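Local coordinates for protein thiamine-monophosphate kinase (Aquifex aeolicus, PDB 1VQV) that catalyses the ATP-dependent phosphorylation of thiamine monophosphate to thiamine diphosphate, the active form of vitamin B1, working as a homodimer that uses magnesium, at residues K37-T42 and S70-N75; P79-I84 and F131-T136; S85-E90 and S121-I126; S150-G155 and L264-P269; K233-N238 and D278-G283. All coordinates share one frame; numbering follows the deposited sequence.

Overall arrangement
Interactions 1, 2 and 3 all reach the four-stranded sheet of the N-terminal, PurM-like half and touch the second subunit; interactions 4 and 5 both reach the other sheet. Interactions 1 and 2 have centres about 8 Å apart and meet where Leu39 and Thr41 pair with the strand of Phe131-Thr136. Interaction 3 uses the C-terminal end of strand 77-88, its centre about 23 Å from that of interaction 2. Interactions 4 and 5, centres about 10 Å apart, join through Val151. Between the halves, Ala74 of interaction 1 packs on Leu264 of interaction 4. Interaction 1 holds the magnesium ligands Thr41, Thr42 and Asp71; interaction 5 lies away from the metal, nucleotide and substrate sites.

Interaction 1: residues K37-T42 and S70-N75; sequences KLLLTT and SDVIAN
Leu39 and Val72 meet where the strand segment Lys37-Thr42 passes over the end of helix 57-73, and their CA atoms, 6.5 Å apart, are the closest across the two segments. One methyl group does most of the touching for Leu39. Its CG stands anti to the carbonyl carbon (chi1 -62°), and from there CD1 reaches Asn75 CB at 3.8 Å, while Val72 CG1 lies 4.1 Å from Leu39 CD1. Val72 uses its other branch on Thr41: the two CG2 atoms of Thr41 and Val72 are 4.0 Å apart, their side chains crossing at about a right angle. Thr41 is thus divided, its methyl given to Val72 and its hydroxyl to the polar side. OG1, anti to the backbone N (chi1 -171°), faces Asp71 OD2 at 3.8 Å, and a water lies between the two, 3.0 Å from Thr41 OG1 and close to Asp71 OD2. This polar end belongs to the metal site, since Thr41, Thr42 and Asp71 are magnesium ligands and Asp207, another ligand, touches Asp71. The apolar end closes the sheet onto the helix. Leu39 and Thr41 are hydrogen-bonded to Gly134 and Leu132 of strand 127-136, and Leu132 packs on both Thr41 and Val72. From the helix end, Ile73 and Ala74 pack on Leu264 of strand 263-268, and Leu40 of the strand meets Trp81 of the second subunit.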
# COMPACT_ATOMS: atom_id res chain seq x y z
N LYS B 37 12.69 7.75 -13.97
CA LYS B 37 12.00 6.59 -13.41
C LYS B 37 11.27 6.87 -12.09
O LYS B 37 11.45 7.91 -11.44
CB LYS B 37 12.98 5.43 -13.18
CG LYS B 37 13.49 4.74 -14.44
CD LYS B 37 14.20 3.44 -14.06
CE LYS B 37 14.84 2.71 -15.25
NZ LYS B 37 16.16 3.29 -15.65
N LEU B 38 10.42 5.92 -11.70
CA LEU B 38 9.67 6.00 -10.46
C LEU B 38 9.98 4.76 -9.67
O LEU B 38 10.16 3.70 -10.23
CB LEU B 38 8.18 6.06 -10.71
CG LEU B 38 7.66 7.38 -11.25
CD1 LEU B 38 6.16 7.30 -11.30
CD2 LEU B 38 8.09 8.54 -10.36
N LEU B 39 10.07 4.90 -8.36
CA LEU B 39 10.36 3.74 -7.55
C LEU B 39 9.16 3.50 -6.65
O LEU B 39 8.78 4.37 -5.86
CB LEU B 39 11.63 3.96 -6.74
CG LEU B 39 12.90 4.18 -7.57
CD1 LEU B 39 14.09 4.39 -6.65
CD2 LEU B 39 13.14 2.97 -8.47
N LEU B 40 8.55 2.34 -6.80
CA LEU B 40 7.40 1.99 -6.01
C LEU B 40 7.83 1.02 -4.92
O LEU B 40 8.52 0.02 -5.18
CB LEU B 40 6.35 1.35 -6.91
CG LEU B 40 6.03 2.15 -8.17
CD1 LEU B 40 4.97 1.40 -8.97
CD2 LEU B 40 5.56 3.55 -7.82
N THR B 41 7.43 1.34 -3.69
CA THR B 41 7.76 0.52 -2.54
C THR B 41 6.61 0.43 -1.53
O THR B 41 5.75 1.31 -1.44
CB THR B 41 9.03 1.07 -1.79
OG1 THR B 41 9.45 0.12 -0.79
CG2 THR B 41 8.75 2.40 -1.10
N THR B 42 6.61 -0.67 -0.78
CA THR B 42 5.63 -0.91 0.28
C THR B 42 6.32 -1.65 1.44
O THR B 42 7.25 -2.42 1.22
CB THR B 42 4.40 -1.76 -0.22
OG1 THR B 42 3.54 -2.04 0.89
CG2 THR B 42 4.85 -3.08 -0.85
N SER B 70 14.32 4.18 3.12
CA SER B 70 15.59 3.47 3.06
C SER B 70 15.74 2.58 1.84
O SER B 70 16.86 2.25 1.46
CB SER B 70 15.79 2.64 4.32
OG SER B 70 16.14 3.48 5.41
N ASP B 71 14.62 2.18 1.25
CA ASP B 71 14.61 1.34 0.07
C ASP B 71 14.75 2.20 -1.17
O ASP B 71 15.47 1.85 -2.11
CB ASP B 71 13.32 0.55 -0.02
CG ASP B 71 13.19 -0.45 1.09
OD1 ASP B 71 14.14 -1.26 1.25
OD2 ASP B 71 12.16 -0.42 1.80
N VAL B 72 14.01 3.31 -1.18
CA VAL B 72 14.06 4.26 -2.28
C VAL B 72 15.48 4.82 -2.34
O VAL B 72 16.06 4.96 -3.41
CB VAL B 72 13.11 5.46 -2.06
CG1 VAL B 72 13.30 6.49 -3.16
CG2 VAL B 72 11.66 4.99 -2.02
N ILE B 73 16.03 5.13 -1.17
CA ILE B 73 17.36 5.69 -1.06
C ILE B 73 18.45 4.75 -1.58
O ILE B 73 19.36 5.16 -2.28
CB ILE B 73 17.62 6.13 0.43
CG1 ILE B 73 17.72 7.65 0.47
CG2 ILE B 73 18.85 5.48 1.03
CD1 ILE B 73 16.60 8.32 -0.29
N ALA B 74 18.32 3.47 -1.24
CA ALA B 74 19.29 2.45 -1.66
C ALA B 74 19.34 2.25 -3.16
O ALA B 74 20.25 1.61 -3.67
CB ALA B 74 18.98 1.13 -0.97
N ASN B 75 18.35 2.78 -3.87
CA ASN B 75 18.31 2.65 -5.33
C ASN B 75 18.64 3.98 -6.04
O ASN B 75 18.48 4.11 -7.25
CB ASN B 75 16.94 2.10 -5.77
CG ASN B 75 16.76 0.61 -5.42
OD1 ASN B 75 17.57 -0.23 -5.80
ND2 ASN B 75 15.70 0.30 -4.69
O HOH W 1 9.69 -0.96 2.00

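Interaction 2: residues P79-I84 and F131-T136; sequences PKWALI and FLVGET
Trp81 meets Val133 with the edge of its indole: Val133 CG1 lies near the ring plane, 3.8 Å from Trp81 CE3. One face of the same ring is covered within its own strand by Lys80 CB, 3.6 Å above the plane and over the ring centre. At the edge of the Phe131 ring, in its plane, lies Leu83 CB, 3.7 Å from Phe131 CD2; the two side chains lie side by side and point the same way. On the other face of the sheet Pro79 CB touches Leu132 CD2 at 4.0 Å. The strand segments run antiparallel at 156°, but the register slips by one residue between Pro79 and Trp81. Val133 O there accepts two bonds in its carbonyl plane, from Lys80 N at 2.9 Å and from Trp81 N at 3.0 Å, and Lys80 has a helix-like psi of -61°. The side chain of Lys80 turns to Glu135: its CG, anti to the carbonyl carbon (chi1 -67°), is 3.6 Å from Glu135 CG, although the charged Lys80 NZ and Glu135 OE2 stay 5.2 Å apart. An alanine at Lys80 would keep CB over the indole but would probably leave Glu135 without its aliphatic neighbour and nearby opposite charge, and freer to turn. Two residues facing one define a classic beta bulge, here between the central strands of the PurM-like N-terminal sheet, whose face bearing Trp81 and Phe131 packs on the second subunit, with the two Phe131 rings stacked.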
# COMPACT_ATOMS: atom_id res chain seq x y z
N PRO B 79 12.51 10.17 -2.10
CA PRO B 79 11.12 9.94 -1.68
C PRO B 79 10.22 11.13 -2.00
O PRO B 79 10.52 12.25 -1.59
CB PRO B 79 11.25 9.71 -0.17
CG PRO B 79 12.39 10.60 0.19
CD PRO B 79 13.38 10.34 -0.92
N LYS B 80 9.13 10.88 -2.71
CA LYS B 80 8.20 11.94 -3.10
C LYS B 80 6.81 11.85 -2.47
O LYS B 80 6.40 12.75 -1.73
CB LYS B 80 8.07 12.00 -4.62
CG LYS B 80 9.36 12.46 -5.34
CD LYS B 80 9.66 13.94 -5.06
CE LYS B 80 8.60 14.84 -5.68
NZ LYS B 80 8.71 16.26 -5.22
N TRP B 81 6.07 10.77 -2.73
CA TRP B 81 4.71 10.64 -2.19
C TRP B 81 4.47 9.38 -1.37
O TRP B 81 5.07 8.34 -1.62
CB TRP B 81 3.68 10.70 -3.33
CG TRP B 81 3.87 11.88 -4.22
CD1 TRP B 81 3.63 13.19 -3.91
CD2 TRP B 81 4.50 11.88 -5.50
NE1 TRP B 81 4.08 14.00 -4.92
CE2 TRP B 81 4.63 13.23 -5.91
CE3 TRP B 81 4.98 10.86 -6.35
CZ2 TRP B 81 5.21 13.59 -7.12
CZ3 TRP B 81 5.57 11.22 -7.56
CH2 TRP B 81 5.68 12.58 -7.93
N ALA B 82 3.57 9.48 -0.41
CA ALA B 82 3.26 8.35 0.45
C ALA B 82 1.77 8.16 0.74
O ALA B 82 1.03 9.13 0.92
CB ALA B 82 4.03 8.49 1.75
N LEU B 83 1.35 6.90 0.77
CA LEU B 83 -0.02 6.50 1.09
C LEU B 83 0.05 5.63 2.35
O LEU B 83 0.71 4.58 2.36
CB LEU B 83 -0.64 5.67 -0.04
CG LEU B 83 -1.06 6.33 -1.35
CD1 LEU B 83 -1.71 5.31 -2.24
CD2 LEU B 83 -2.03 7.45 -1.07
N ILE B 84 -0.63 6.06 3.41
CA ILE B 84 -0.61 5.30 4.65
C ILE B 84 -1.95 4.69 5.01
O ILE B 84 -2.93 5.40 5.25
CB ILE B 84 -0.12 6.17 5.81
CG1 ILE B 84 1.32 6.60 5.54
CG2 ILE B 84 -0.24 5.40 7.12
CD1 ILE B 84 1.95 7.39 6.64
N PHE B 131 2.93 3.03 1.67
CA PHE B 131 3.23 3.01 0.25
C PHE B 131 4.01 4.26 -0.07
O PHE B 131 3.62 5.36 0.32
CB PHE B 131 1.92 2.98 -0.54
CG PHE B 131 2.08 3.15 -2.04
CD1 PHE B 131 2.80 2.22 -2.80
CD2 PHE B 131 1.41 4.19 -2.69
CE1 PHE B 131 2.86 2.33 -4.20
CE2 PHE B 131 1.46 4.31 -4.08
CZ PHE B 131 2.18 3.38 -4.84
N LEU B 132 5.10 4.11 -0.80
CA LEU B 132 5.90 5.26 -1.13
C LEU B 132 6.37 5.27 -2.56
O LEU B 132 6.84 4.26 -3.08
CB LEU B 132 7.10 5.31 -0.21
CG LEU B 132 8.07 6.47 -0.44
CD1 LEU B 132 7.40 7.78 -0.11
CD2 LEU B 132 9.27 6.27 0.45
N VAL B 133 6.25 6.43 -3.18
CA VAL B 133 6.69 6.59 -4.54
C VAL B 133 7.86 7.56 -4.56
O VAL B 133 7.80 8.61 -3.91
CB VAL B 133 5.60 7.15 -5.42
CG1 VAL B 133 6.11 7.26 -6.84
CG2 VAL B 133 4.38 6.26 -5.34
N GLY B 134 8.91 7.21 -5.29
CA GLY B 134 10.09 8.06 -5.39
C GLY B 134 10.68 8.10 -6.79
O GLY B 134 10.75 7.09 -7.47
N GLU B 135 11.13 9.27 -7.23
CA GLU B 135 11.71 9.42 -8.55
C GLU B 135 13.23 9.16 -8.53
O GLU B 135 13.85 9.19 -7.47
CB GLU B 135 11.41 10.82 -9.09
CG GLU B 135 11.59 11.90 -8.05
CD GLU B 135 11.48 13.32 -8.61
OE1 GLU B 135 10.52 13.58 -9.38
OE2 GLU B 135 12.35 14.16 -8.26
N THR B 136 13.82 8.90 -9.70
CA THR B 136 15.26 8.64 -9.81
C THR B 136 15.72 8.98 -11.21
O THR B 136 14.99 8.79 -12.18
CB THR B 136 15.64 7.15 -9.61
OG1 THR B 136 15.12 6.67 -8.37
CG2 THR B 136 17.15 6.96 -9.62

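Interaction 3: residues S85-E90 and S121-I126; sequences SLNLPE and SKSEKI
Asn87 and Ser121 form a parallel strand pair, CA atoms 4.9 Å apart, that closes the beta-alpha-beta unit of strand 77-88, helix 94-111 and strand 114-122 near the end of both strands. Ser121 uses both its backbone polar groups on one side: Ser121 N donates to Leu86 O at 3.0 Å, and Leu88 N donates to Ser121 O at 2.9 Å. In both bonds the donor lies nearly along the C=O axis, with angles at the oxygen of 167° and 169°. A third bond, Ser123 N to Leu88 O, is weak. Beside this pairing Asn87 sets its side chain against two serines. Its CG stands anti to the carbonyl carbon (chi1 -76°). Asn87 ND2 is 3.9 Å from Ser121 CB, while Asn87 CB lies 3.5 Å from Ser123 OG. After Lys122 the chain loops round the end of the first strand and returns at Ile126, whose CA makes a CA-H...O contact with Asn87 O at 3.2 Å. The Pro89 ring packs against this turn: its CD is 3.6 Å from Ile126 CG1, the two side chains crossing at about a right angle. Across the dimer, Asn46 of the second subunit packs on Asn87 and His50 of the second subunit, which binds substrate, on Ser121. The chemistry is mainly that of backbone pairing with an apolar end: Pro89 N has no hydrogen to share with Ser123 O, and Glu90 N, next in the parallel pattern, stays 4.5 Å from that oxygen, so the pairing lapses after the weak Ser123 bond.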
# COMPACT_ATOMS: atom_id res chain seq x y z
N SER B 85 -1.97 3.37 5.06
CA SER B 85 -3.16 2.61 5.36
C SER B 85 -3.07 2.06 6.79
O SER B 85 -2.10 1.41 7.17
CB SER B 85 -3.29 1.46 4.34
OG SER B 85 -4.52 0.78 4.45
N LEU B 86 -4.09 2.35 7.60
CA LEU B 86 -4.09 1.89 8.98
C LEU B 86 -5.21 0.94 9.36
O LEU B 86 -6.38 1.19 9.05
CB LEU B 86 -4.12 3.08 9.94
CG LEU B 86 -2.89 3.98 10.00
CD1 LEU B 86 -3.11 5.01 11.08
CD2 LEU B 86 -1.63 3.16 10.31
N ASN B 87 -4.84 -0.16 10.01
CA ASN B 87 -5.77 -1.16 10.52
C ASN B 87 -5.74 -0.90 12.02
O ASN B 87 -4.79 -1.27 12.69
CB ASN B 87 -5.26 -2.58 10.26
CG ASN B 87 -5.43 -3.02 8.82
OD1 ASN B 87 -5.09 -4.15 8.48
ND2 ASN B 87 -5.95 -2.14 7.97
N LEU B 88 -6.79 -0.27 12.55
CA LEU B 88 -6.81 0.06 13.97
C LEU B 88 -7.94 -0.57 14.77
O LEU B 88 -9.07 -0.67 14.30
CB LEU B 88 -6.88 1.58 14.13
CG LEU B 88 -5.87 2.38 13.32
CD1 LEU B 88 -6.33 3.83 13.14
CD2 LEU B 88 -4.54 2.32 14.01
N PRO B 89 -7.64 -1.02 16.00
CA PRO B 89 -8.68 -1.63 16.85
C PRO B 89 -9.59 -0.48 17.31
O PRO B 89 -9.10 0.56 17.76
CB PRO B 89 -7.87 -2.21 18.02
CG PRO B 89 -6.51 -2.45 17.42
CD PRO B 89 -6.30 -1.23 16.57
N GLU B 90 -10.90 -0.66 17.20
CA GLU B 90 -11.85 0.40 17.57
C GLU B 90 -11.63 0.96 18.99
O GLU B 90 -12.00 2.09 19.28
CB GLU B 90 -13.31 -0.09 17.41
CG GLU B 90 -13.80 -1.00 18.54
CD GLU B 90 -15.25 -1.49 18.36
OE1 GLU B 90 -16.10 -0.68 17.92
OE2 GLU B 90 -15.53 -2.68 18.67
N SER B 121 -9.33 1.16 8.56
CA SER B 121 -10.18 -0.01 8.66
C SER B 121 -10.11 -0.59 10.07
O SER B 121 -9.03 -0.57 10.69
CB SER B 121 -9.71 -1.04 7.64
OG SER B 121 -10.47 -2.24 7.74
N LYS B 122 -11.23 -1.10 10.59
CA LYS B 122 -11.25 -1.67 11.93
C LYS B 122 -10.44 -2.95 11.91
O LYS B 122 -10.38 -3.62 10.89
CB LYS B 122 -12.68 -1.97 12.41
CG LYS B 122 -13.38 -3.17 11.76
CD LYS B 122 -14.69 -3.56 12.51
CE LYS B 122 -15.55 -4.57 11.69
NZ LYS B 122 -15.76 -5.89 12.38
N SER B 123 -9.82 -3.29 13.03
CA SER B 123 -9.01 -4.48 13.08
C SER B 123 -8.75 -4.93 14.50
O SER B 123 -8.64 -4.12 15.43
CB SER B 123 -7.67 -4.22 12.38
OG SER B 123 -7.51 -5.03 11.23
N GLU B 124 -8.62 -6.23 14.69
CA GLU B 124 -8.37 -6.72 16.04
C GLU B 124 -7.03 -6.16 16.54
O GLU B 124 -6.88 -5.85 17.72
CB GLU B 124 -8.39 -8.26 16.03
CG GLU B 124 -8.46 -8.90 17.42
CD GLU B 124 -9.81 -8.72 18.12
OE1 GLU B 124 -10.78 -9.44 17.77
OE2 GLU B 124 -9.89 -7.85 19.03
N LYS B 125 -6.06 -6.01 15.63
CA LYS B 125 -4.73 -5.48 15.99
C LYS B 125 -4.20 -4.36 15.05
O LYS B 125 -4.67 -4.20 13.91
CB LYS B 125 -3.71 -6.63 16.05
CG LYS B 125 -3.81 -7.51 17.30
CD LYS B 125 -3.54 -6.70 18.56
CE LYS B 125 -3.59 -7.56 19.83
NZ LYS B 125 -2.54 -8.61 19.86
N ILE B 126 -3.23 -3.59 15.53
CA ILE B 126 -2.67 -2.50 14.73
C ILE B 126 -1.82 -3.01 13.57
O ILE B 126 -0.81 -3.70 13.75
CB ILE B 126 -1.82 -1.53 15.60
CG1 ILE B 126 -2.68 -0.94 16.72
CG2 ILE B 126 -1.27 -0.41 14.73
CD1 ILE B 126 -1.90 -0.15 17.79

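Interaction 4: residues S150-G155 and L264-P269; sequences SVFVSG and LLFTHP
Phe152 and Phe266 face each other as a hydrogen-bonded antiparallel pair in two strand segments that run at 155°. Phe152 N donates to Phe266 O and Phe266 N to Phe152 O, each bond 3.1 Å long. Ser150 N donates to His268 O at 3.0 Å from above the carbonyl plane, and the return bond is weak. At the far end Ser154 N still donates to Leu264 O, but the return bond goes to a side chain: Leu264 N to Ser154 OG at 2.9 Å and 170°, a hydroxyl that also bonds Gln263. The pair belongs to the mixed sheet of the second half of the chain, flanked by strands 204-208 and 280-286. On one face Phe152, Phe266 and His268 form an aromatic cluster. Phe152 CB lies over the Phe266 face as a CH-pi contact, 3.8 Å from its centroid, while the two rings, at 19°, have slid apart and barely overlap. The His268 ring, whose NE2 bonds His197, takes Phe152 CD1 over its face. An alanine at Phe152 would keep the CB contact but would probably open a gap beside His268. On the opposite face Leu265 CD1 touches Val151 CG1 (3.7 Å) and Val153 CG1 (3.6 Å).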
# COMPACT_ATOMS: atom_id res chain seq x y z
N SER B 150 35.14 -2.47 -4.81
CA SER B 150 35.32 -2.69 -3.38
C SER B 150 33.89 -2.79 -2.83
O SER B 150 32.92 -2.45 -3.52
CB SER B 150 36.07 -1.52 -2.72
OG SER B 150 37.47 -1.65 -2.92
N VAL B 151 33.73 -3.29 -1.61
CA VAL B 151 32.39 -3.41 -1.05
C VAL B 151 32.27 -2.54 0.20
O VAL B 151 33.01 -2.73 1.17
CB VAL B 151 32.04 -4.89 -0.72
CG1 VAL B 151 30.57 -5.02 -0.31
CG2 VAL B 151 32.32 -5.77 -1.94
N PHE B 152 31.37 -1.57 0.16
CA PHE B 152 31.17 -0.66 1.29
C PHE B 152 29.81 -0.81 1.94
O PHE B 152 28.87 -1.35 1.34
CB PHE B 152 31.27 0.82 0.85
CG PHE B 152 32.52 1.16 0.11
CD1 PHE B 152 32.65 0.85 -1.24
CD2 PHE B 152 33.56 1.81 0.76
CE1 PHE B 152 33.81 1.19 -1.95
CE2 PHE B 152 34.73 2.15 0.07
CZ PHE B 152 34.85 1.84 -1.29
N VAL B 153 29.72 -0.33 3.18
CA VAL B 153 28.48 -0.29 3.95
C VAL B 153 28.50 1.05 4.68
O VAL B 153 29.56 1.56 5.03
CB VAL B 153 28.33 -1.43 5.01
CG1 VAL B 153 28.34 -2.79 4.34
CG2 VAL B 153 29.42 -1.33 6.09
N SER B 154 27.33 1.64 4.90
CA SER B 154 27.28 2.91 5.61
C SER B 154 27.07 2.60 7.07
O SER B 154 26.69 1.49 7.42
CB SER B 154 26.14 3.78 5.09
OG SER B 154 24.90 3.10 5.15
N GLY B 155 27.34 3.57 7.93
CA GLY B 155 27.16 3.38 9.36
C GLY B 155 27.83 2.14 9.90
O GLY B 155 28.83 1.67 9.35
N LEU B 264 23.27 1.03 4.02
CA LEU B 264 23.48 0.68 2.62
C LEU B 264 24.63 -0.29 2.39
O LEU B 264 25.63 -0.26 3.09
CB LEU B 264 23.76 1.95 1.82
CG LEU B 264 22.63 2.97 1.80
CD1 LEU B 264 23.13 4.25 1.21
CD2 LEU B 264 21.47 2.40 0.99
N LEU B 265 24.45 -1.16 1.40
CA LEU B 265 25.48 -2.12 1.00
C LEU B 265 25.61 -1.85 -0.49
O LEU B 265 24.72 -2.20 -1.26
CB LEU B 265 25.04 -3.55 1.25
CG LEU B 265 25.98 -4.63 0.70
CD1 LEU B 265 27.34 -4.51 1.34
CD2 LEU B 265 25.40 -5.99 0.97
N PHE B 266 26.71 -1.21 -0.89
CA PHE B 266 26.92 -0.85 -2.29
C PHE B 266 28.31 -1.22 -2.77
O PHE B 266 29.15 -1.62 -1.99
CB PHE B 266 26.68 0.66 -2.47
CG PHE B 266 27.51 1.56 -1.55
CD1 PHE B 266 28.50 2.39 -2.07
CD2 PHE B 266 27.28 1.60 -0.18
CE1 PHE B 266 29.25 3.25 -1.24
CE2 PHE B 266 28.03 2.45 0.66
CZ PHE B 266 29.01 3.27 0.12
N THR B 267 28.55 -1.10 -4.07
CA THR B 267 29.86 -1.41 -4.61
C THR B 267 30.28 -0.45 -5.70
O THR B 267 29.45 0.03 -6.49
CB THR B 267 29.95 -2.82 -5.23
OG1 THR B 267 29.32 -2.81 -6.51
CG2 THR B 267 29.30 -3.84 -4.35
N HIS B 268 31.58 -0.18 -5.73
CA HIS B 268 32.20 0.68 -6.72
C HIS B 268 33.72 0.72 -6.52
O HIS B 268 34.22 0.28 -5.48
CB HIS B 268 31.58 2.09 -6.71
CG HIS B 268 31.75 2.85 -5.42
ND1 HIS B 268 32.98 3.01 -4.80
CD2 HIS B 268 30.88 3.60 -4.71
CE1 HIS B 268 32.85 3.83 -3.78
NE2 HIS B 268 31.59 4.21 -3.71
N PRO B 269 34.48 1.20 -7.53
CA PRO B 269 35.94 1.25 -7.37
C PRO B 269 36.38 2.04 -6.12
O PRO B 269 35.76 3.04 -5.75
CB PRO B 269 36.41 1.89 -8.69
CG PRO B 269 35.19 2.62 -9.21
CD PRO B 269 34.06 1.69 -8.85

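Interaction 5: residues K233-N238 and D278-G283; sequences KLPLSN and DMTEIG. With PO4 (phosphate ion), chain E.
Lys233 and Glu281 join the loop Lys233-Asn238 to the strand segment by a salt bridge, NZ to OE2 at 2.7 Å. The two side chains lie side by side and point the same way, and Lys233 NZ approaches Glu281 OE2 almost head-on to the C-O bond. On its way there the extended lysine chain runs over the strand backbone, its CD 3.6 Å from Ile282 O. The apolar half of the contact centres on Ile282. Its CG2, anti to the carbonyl carbon, touches Pro235 CD at 3.8 Å, and Leu234 CD1 approaches Ile282 CB at the same distance of 3.8 Å. Thr280 adds its methyl, with CG2 3.4 Å from Lys233 O, and its side chain slides past that of Pro235 in the opposite direction. In the next shell the second oxygen, Glu281 OE1, makes a weak bond to Ser150 OG and a long, weak ion pair with Lys270, which would probably restrict rotation of the carboxylate. Strand 280-286 pairs with strand 150-153 through a classic beta bulge, Ile282 and Gly283 both facing Val151. At the far end of the loop Ser237 is the N-cap of helix 238-246, its OG bonded to Leu240 N, and Asn238 N makes a weak bond to O1 of a phosphate ion at 3.5 Å, probably a crystallisation component. The loop therefore leads from strand 226-229 to that helix along the side of strand 280-286, with Ile229 touching both Leu234 and Ile282, helix 251-256 packing on Leu234, and strand 150-153 pairing beyond.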
# COMPACT_ATOMS: atom_id res chain seq x y z
N LYS B 233 36.94 -5.66 9.32
CA LYS B 233 36.78 -4.42 8.58
C LYS B 233 35.37 -3.91 8.86
O LYS B 233 35.07 -2.72 8.72
CB LYS B 233 36.95 -4.68 7.09
CG LYS B 233 38.33 -4.40 6.57
CD LYS B 233 38.47 -4.94 5.15
CE LYS B 233 39.49 -4.15 4.33
NZ LYS B 233 39.42 -4.55 2.89
N LEU B 234 34.51 -4.85 9.25
CA LEU B 234 33.11 -4.59 9.59
C LEU B 234 32.99 -3.48 10.62
O LEU B 234 33.59 -3.55 11.70
CB LEU B 234 32.47 -5.89 10.11
CG LEU B 234 31.66 -6.76 9.14
CD1 LEU B 234 32.28 -6.77 7.76
CD2 LEU B 234 31.56 -8.17 9.69
N PRO B 235 32.22 -2.42 10.30
CA PRO B 235 31.99 -1.25 11.16
C PRO B 235 31.16 -1.58 12.39
O PRO B 235 29.97 -1.89 12.30
CB PRO B 235 31.30 -0.27 10.22
CG PRO B 235 30.53 -1.18 9.32
CD PRO B 235 31.50 -2.29 9.02
N LEU B 236 31.82 -1.50 13.53
CA LEU B 236 31.20 -1.80 14.80
C LEU B 236 31.09 -0.58 15.68
O LEU B 236 32.07 0.12 15.91
CB LEU B 236 32.00 -2.87 15.51
CG LEU B 236 31.71 -4.34 15.20
CD1 LEU B 236 31.50 -4.60 13.73
CD2 LEU B 236 32.87 -5.13 15.76
N SER B 237 29.88 -0.35 16.18
CA SER B 237 29.61 0.78 17.04
C SER B 237 30.03 0.51 18.48
O SER B 237 30.12 -0.64 18.91
CB SER B 237 28.12 1.13 16.99
OG SER B 237 27.50 0.98 18.25
N ASN B 238 30.28 1.60 19.21
CA ASN B 238 30.69 1.54 20.61
C ASN B 238 29.66 0.91 21.55
O ASN B 238 30.04 0.15 22.45
CB ASN B 238 31.06 2.94 21.08
CG ASN B 238 32.46 3.37 20.62
OD1 ASN B 238 32.70 3.62 19.42
ND2 ASN B 238 33.40 3.43 21.56
N ASP B 278 30.48 8.51 6.30
CA ASP B 278 31.06 7.47 7.16
C ASP B 278 31.10 6.09 6.52
O ASP B 278 30.85 5.06 7.14
CB ASP B 278 30.31 7.40 8.50
CG ASP B 278 28.86 6.93 8.37
OD1 ASP B 278 28.06 7.29 9.24
OD2 ASP B 278 28.52 6.21 7.42
N MSE B 279 31.44 6.13 5.24
CA MSE B 279 31.58 4.96 4.38
C MSE B 279 32.69 4.02 4.90
O MSE B 279 33.72 4.49 5.39
CB MSE B 279 31.93 5.50 3.00
CG MSE B 279 31.74 4.61 1.84
SE MSE B 279 32.18 5.69 0.31
CE MSE B 279 31.20 7.33 0.72
N THR B 280 32.49 2.71 4.81
CA THR B 280 33.49 1.74 5.27
C THR B 280 33.62 0.55 4.31
O THR B 280 32.66 -0.18 4.07
CB THR B 280 33.13 1.17 6.65
OG1 THR B 280 32.98 2.24 7.59
CG2 THR B 280 34.21 0.22 7.14
N GLU B 281 34.82 0.36 3.76
CA GLU B 281 35.04 -0.76 2.86
C GLU B 281 35.21 -2.03 3.69
O GLU B 281 36.01 -2.07 4.62
CB GLU B 281 36.28 -0.52 2.00
CG GLU B 281 36.49 -1.62 1.00
CD GLU B 281 37.94 -1.78 0.60
OE1 GLU B 281 38.49 -0.86 -0.05
OE2 GLU B 281 38.53 -2.83 0.95
N ILE B 282 34.48 -3.08 3.34
CA ILE B 282 34.56 -4.30 4.11
C ILE B 282 35.08 -5.51 3.33
O ILE B 282 35.43 -6.53 3.92
CB ILE B 282 33.18 -4.65 4.70
CG1 ILE B 282 32.18 -4.89 3.58
CG2 ILE B 282 32.70 -3.50 5.58
CD1 ILE B 282 30.95 -5.62 4.04
N GLY B 283 35.13 -5.40 2.02
CA GLY B 283 35.61 -6.51 1.23
C GLY B 283 35.78 -6.17 -0.23
O GLY B 283 35.79 -4.99 -0.59
P PO4 E . 29.41 5.30 17.47
O1 PO4 E . 30.72 4.74 17.84
O2 PO4 E . 29.41 5.64 16.03
O3 PO4 E . 28.35 4.31 17.73
O4 PO4 E . 29.15 6.52 18.27